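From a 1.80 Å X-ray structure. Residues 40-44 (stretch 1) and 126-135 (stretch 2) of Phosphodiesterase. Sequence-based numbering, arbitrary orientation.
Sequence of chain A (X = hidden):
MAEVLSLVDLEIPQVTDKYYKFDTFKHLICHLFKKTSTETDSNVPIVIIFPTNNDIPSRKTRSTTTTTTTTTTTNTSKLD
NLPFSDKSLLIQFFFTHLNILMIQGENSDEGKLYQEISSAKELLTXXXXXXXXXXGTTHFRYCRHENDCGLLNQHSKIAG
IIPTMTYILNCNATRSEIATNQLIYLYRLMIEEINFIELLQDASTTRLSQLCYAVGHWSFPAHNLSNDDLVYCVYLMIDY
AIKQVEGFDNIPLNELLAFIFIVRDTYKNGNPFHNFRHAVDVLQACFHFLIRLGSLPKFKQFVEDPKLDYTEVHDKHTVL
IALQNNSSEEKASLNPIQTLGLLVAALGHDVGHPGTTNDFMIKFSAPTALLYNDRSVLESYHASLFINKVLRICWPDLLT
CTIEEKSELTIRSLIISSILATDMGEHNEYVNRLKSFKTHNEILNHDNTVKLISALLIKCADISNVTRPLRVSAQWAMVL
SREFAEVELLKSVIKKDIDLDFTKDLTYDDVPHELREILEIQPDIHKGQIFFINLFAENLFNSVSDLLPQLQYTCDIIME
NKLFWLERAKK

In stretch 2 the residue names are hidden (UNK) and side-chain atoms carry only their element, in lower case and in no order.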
ATOM      1  N   THR A  40       7.551  11.705  -0.318  1.00 22.89           N
ATOM      2  CA  THR A  40       7.655  12.217  -1.684  1.00 23.42           C
ATOM      3  C   THR A  40       8.188  11.124  -2.615  1.00 22.15           C
ATOM      4  O   THR A  40       8.983  10.289  -2.188  1.00 20.56           O
ATOM      5  CB  THR A  40       8.585  13.445  -1.731  1.00 24.36           C
ATOM      6  OG1 THR A  40       9.839  13.130  -1.116  1.00 25.88           O
ATOM      7  CG2 THR A  40       7.958  14.626  -0.986  1.00 25.25           C
ATOM      8  N   ASP A  41       7.746  11.131  -3.872  1.00 21.30           N
ATOM      9  CA  ASP A  41       8.309  10.225  -4.893  1.00 21.58           C
ATOM     10  C   ASP A  41       9.791  10.534  -5.100  1.00 22.50           C
ATOM     11  O   ASP A  41      10.174  11.699  -5.085  1.00 22.57           O
ATOM     12  CB  ASP A  41       7.613  10.406  -6.255  1.00 21.20           C
ATOM     13  CG  ASP A  41       6.121  10.111  -6.223  1.00 21.16           C
ATOM     14  OD1 ASP A  41       5.718   9.089  -5.624  1.00 20.30           O
ATOM     15  OD2 ASP A  41       5.344  10.917  -6.815  1.00 19.83           O
ATOM     16  N   SER A  42      10.621   9.509  -5.318  1.00 23.40           N
ATOM     17  CA  SER A  42      11.981   9.736  -5.807  1.00 25.40           C
ATOM     18  C   SER A  42      11.835  10.408  -7.162  1.00 24.61           C
ATOM     19  O   SER A  42      11.098   9.919  -8.017  1.00 24.68           O
ATOM     20  CB  SER A  42      12.759   8.421  -5.941  1.00 27.16           C
ATOM     21  OG  SER A  42      14.140   8.673  -6.169  1.00 31.17           O
ATOM     22  N   ASN A  43      12.487  11.551  -7.348  1.00 23.83           N
ATOM     23  CA  ASN A  43      12.262  12.337  -8.558  1.00 24.94           C
ATOM     24  C   ASN A  43      13.537  12.709  -9.312  1.00 24.36           C
ATOM     25  O   ASN A  43      13.551  13.648 -10.108  1.00 22.73           O
ATOM     26  CB  ASN A  43      11.411  13.566  -8.237  1.00 26.35           C
ATOM     27  CG  ASN A  43      12.183  14.643  -7.529  1.00 28.49           C
ATOM     28  OD1 ASN A  43      13.167  14.367  -6.841  1.00 28.24           O
ATOM     29  ND2 ASN A  43      11.751  15.894  -7.708  1.00 31.30           N
ATOM     30  N   VAL A  44      14.595  11.948  -9.064  1.00 24.48           N
ATOM     31  CA  VAL A  44      15.851  12.097  -9.796  1.00 25.99           C
ATOM     32  C   VAL A  44      16.302  10.712 -10.251  1.00 24.92           C
ATOM     33  O   VAL A  44      16.042   9.716  -9.556  1.00 25.35           O
ATOM     34  CB  VAL A  44      16.972  12.754  -8.946  1.00 28.00           C
ATOM     35  CG1 VAL A  44      16.638  14.221  -8.665  1.00 29.88           C
ATOM     36  CG2 VAL A  44      17.218  12.007  -7.652  1.00 29.06           C
ATOM     37  N   UNK A 126       8.565  16.388 -12.040  1.00 20.75           N
ATOM     38  CA  UNK A 126       7.224  16.846 -11.699  1.00 21.57           C
ATOM     39  C   UNK A 126       6.243  15.697 -11.499  1.00 21.42           C
ATOM     40  O   UNK A 126       6.229  14.731 -12.269  1.00 21.73           O
ATOM     41  c   UNK A 126       5.268  18.236 -12.550  1.00 23.99           C
ATOM     42  o   UNK A 126       4.334  17.545 -12.944  1.00 21.91           O
ATOM     43  n   UNK A 126       5.084  19.404 -11.926  1.00 25.69           N
ATOM     44  c   UNK A 126       6.705  17.811 -12.781  1.00 22.27           C
ATOM     45  N   UNK A 127       5.451  15.810 -10.435  1.00 20.67           N
ATOM     46  CA  UNK A 127       4.475  14.799 -10.023  1.00 20.11           C
ATOM     47  C   UNK A 127       3.489  14.431 -11.114  1.00 20.05           C
ATOM     48  O   UNK A 127       3.157  13.258 -11.299  1.00 17.25           O
ATOM     49  n   UNK A 127       2.500  10.384  -7.095  1.00 18.46           N
ATOM     50  c   UNK A 127       2.485  14.539  -8.362  1.00 19.58           C
ATOM     51  n   UNK A 127       0.223  10.593  -7.148  1.00 19.99           N
ATOM     52  n   UNK A 127       1.518  12.425  -7.599  1.00 19.38           N
ATOM     53  c   UNK A 127       3.734  15.297  -8.773  1.00 20.46           C
ATOM     54  c   UNK A 127       1.417  11.134  -7.285  1.00 19.25           C
ATOM     55  c   UNK A 127       2.762  13.150  -7.801  1.00 19.99           C
ATOM     56  N   UNK A 128       3.022  15.427 -11.859  1.00 19.03           N
ATOM     57  CA  UNK A 128       2.030  15.165 -12.882  1.00 19.38           C
ATOM     58  C   UNK A 128       2.677  14.437 -14.050  1.00 18.10           C
ATOM     59  O   UNK A 128       2.072  13.527 -14.615  1.00 20.25           O
ATOM     60  c   UNK A 128      -0.346  16.485 -11.364  1.00 19.68           C
ATOM     61  c   UNK A 128       0.728  17.209 -12.139  1.00 19.43           C
ATOM     62  c   UNK A 128       0.247  16.160 -14.372  1.00 19.71           C
ATOM     63  c   UNK A 128       1.321  16.467 -13.349  1.00 19.23           C
ATOM     64  N   UNK A 129       3.906  14.813 -14.393  1.00 18.21           N
ATOM     65  CA  UNK A 129       4.700  14.073 -15.383  1.00 18.08           C
ATOM     66  C   UNK A 129       4.874  12.600 -14.956  1.00 17.97           C
ATOM     67  O   UNK A 129       4.735  11.681 -15.773  1.00 17.54           O
ATOM     68  c   UNK A 129       6.071  14.719 -15.540  1.00 18.29           C
ATOM     69  o   UNK A 129       6.840  14.134 -16.577  1.00 18.41           O
ATOM     70  N   UNK A 130       5.199  12.404 -13.686  1.00 17.27           N
ATOM     71  CA  UNK A 130       5.454  11.048 -13.155  1.00 17.72           C
ATOM     72  C   UNK A 130       4.231  10.137 -13.276  1.00 18.33           C
ATOM     73  O   UNK A 130       4.340   8.977 -13.695  1.00 17.03           O
ATOM     74  n   UNK A 130       8.104  14.057  -9.246  1.00 19.78           N
ATOM     75  c   UNK A 130       7.323  11.601 -11.508  1.00 17.97           C
ATOM     76  n   UNK A 130       6.524  13.682  -7.612  1.00 20.29           N
ATOM     77  c   UNK A 130       7.257  13.237  -8.632  1.00 20.16           C
ATOM     78  c   UNK A 130       5.908  11.103 -11.710  1.00 18.15           C
ATOM     79  n   UNK A 130       7.098  11.976  -9.031  1.00 19.54           N
ATOM     80  c   UNK A 130       7.844  11.325 -10.105  1.00 18.54           C
ATOM     81  N   UNK A 131       3.062  10.655 -12.917  1.00 16.59           N
ATOM     82  CA  UNK A 131       1.829   9.886 -12.988  1.00 17.61           C
ATOM     83  C   UNK A 131       1.512   9.555 -14.452  1.00 18.34           C
ATOM     84  O   UNK A 131       1.082   8.452 -14.757  1.00 17.69           O
ATOM     85  c   UNK A 131      -0.644   9.842 -12.471  1.00 17.63           C
ATOM     86  c   UNK A 131       0.949  10.831 -10.805  1.00 17.67           C
ATOM     87  c   UNK A 131       0.653  10.614 -12.288  1.00 17.09           C
ATOM     88  N   UNK A 132       1.713  10.512 -15.349  1.00 17.34           N
ATOM     89  CA  UNK A 132       1.522  10.254 -16.775  1.00 18.71           C
ATOM     90  C   UNK A 132       2.441   9.152 -17.298  1.00 18.19           C
ATOM     91  O   UNK A 132       2.017   8.335 -18.123  1.00 18.43           O
ATOM     92  N   UNK A 133       3.683   9.138 -16.827  1.00 18.49           N
ATOM     93  CA  UNK A 133       4.651   8.099 -17.221  1.00 18.88           C
ATOM     94  C   UNK A 133       4.122   6.725 -16.794  1.00 18.55           C
ATOM     95  O   UNK A 133       4.072   5.792 -17.612  1.00 19.33           O
ATOM     96  c   UNK A 133       6.768   9.538 -16.971  1.00 21.56           C
ATOM     97  c   UNK A 133       6.016   8.274 -16.556  1.00 19.59           C
ATOM     98  n   UNK A 133       7.602  10.018 -16.048  1.00 22.48           N
ATOM     99  o   UNK A 133       6.663  10.041 -18.093  1.00 22.26           O
ATOM    100  N   UNK A 134       3.770   6.601 -15.517  1.00 17.11           N
ATOM    101  CA  UNK A 134       3.368   5.302 -14.948  1.00 17.45           C
ATOM    102  C   UNK A 134       2.136   4.758 -15.657  1.00 17.35           C
ATOM    103  O   UNK A 134       2.056   3.562 -15.926  1.00 16.42           O
ATOM    104  c   UNK A 134       3.306   7.876  -9.567  1.00 20.95           C
ATOM    105  c   UNK A 134       4.101   6.585 -11.417  1.00 19.40           C
ATOM    106  c   UNK A 134       5.416   6.758 -10.915  1.00 20.21           C
ATOM    107  c   UNK A 134       4.198   5.835 -12.615  1.00 18.99           C
ATOM    108  n   UNK A 134       6.270   6.117 -11.769  1.00 20.08           N
ATOM    109  c   UNK A 134       5.680   7.460  -9.744  1.00 20.61           C
ATOM    110  c   UNK A 134       3.060   5.403 -13.461  1.00 18.14           C
ATOM    111  c   UNK A 134       3.032   7.155 -10.724  1.00 19.38           C
ATOM    112  c   UNK A 134       5.521   5.544 -12.786  1.00 19.67           C
ATOM    113  c   UNK A 134       4.615   8.021  -9.098  1.00 20.20           C
ATOM    114  N   UNK A 135       1.166   5.637 -15.931  1.00 16.36           N
ATOM    115  CA  UNK A 135      -0.119   5.219 -16.482  1.00 15.94           C
ATOM    116  C   UNK A 135      -0.111   5.128 -18.015  1.00 16.39           C
ATOM    117  O   UNK A 135      -1.094   4.668 -18.597  1.00 16.80           O
ATOM    118  o   UNK A 135      -0.860   7.513 -16.509  1.00 17.52           O
ATOM    119  c   UNK A 135      -1.243   6.199 -16.087  1.00 15.99           C
ATOM    120  c   UNK A 135      -1.499   6.185 -14.595  1.00 15.90           C
TER

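Position 126 carries two carbons, the second bearing one oxygen and one nitrogen. The group is a carboxamide on a short arm, and its CB points away from stretch 1. This is Asn126. It caps the helix that follows: Asn126 OD1 accepts from the backbone N of position 129 at 3.1 Å and, more weakly, from N of position 128 at 2.7 Å.

Position 127 has three carbons, a nitrogen, then a carbon with two more nitrogens. Its CB points sideways, but the end of the chain comes nearer to stretch 1. A terminal nitrogen of position 127 lies 2.9 Å from Asp41 OD2. The end group is a guanidinium, so the residue is Arg127.

Position 128 has four carbons, forked at the first, with one arm two carbons long. It is out of reach of stretch 1. It is Ile128.

Position 129 has one carbon and one oxygen. It is also out of reach. It is Ser129; its hydroxyl is hydrogen-bonded elsewhere in the structure.

Position 130 again shows three carbons, a nitrogen and a carbon with two nitrogens. Its CB points toward stretch 1. The chain nitrogen of position 130 is 3.0 Å from Asp41 OD2, and one terminal nitrogen of position 130 is 3.1 Å from Asp41 OD2. The other terminal nitrogen of position 130 lies 3.5 Å from Asn43 CB. It is Arg130.

Position 131 has three carbons, two of them borne by the first. It makes no contact with stretch 1. It is Val131.

Position 132 has no side-chain atoms. It is Gly132.

Position 133 has two carbons, with an oxygen and a nitrogen on the second. It does not reach stretch 1. A carboxamide fits, and the residue is Asn133.

Position 134 has one carbon, then fused five- and six-membered rings holding eight carbons and one nitrogen. The ring turns its edge to Asp41, with a ring carbon of position 134 3.8 Å from Asp41 OD2. This indole is Trp134.

Position 135 has a carbon bearing one oxygen and one carbon. It is Thr135. Thr135 OG1 donates to Val131 O at 2.8 Å.

The contact centres on Asp41, which is buried and points its CB toward the helix. Its OD2 forms salt bridges with Arg127 and Arg130, made up of three hydrogen bonds, one from Arg127 NH1 and two from Arg130 NE and NH2. Both guanidiniums meet this oxygen edge-on, so their N-H groups can point at it. Two positive groups thus share one carboxylate oxygen, while OD1 is hydrogen-bonded elsewhere in the structure. Trp134 adds a ring edge beside the same oxygen. Asn43 and the Ser42 backbone pack lightly against Arg130. The buried surface is small, 215 Å² over both sides, and its strongest interactions are polar.

Stretch 2 (126-135) NRISRVGNWT
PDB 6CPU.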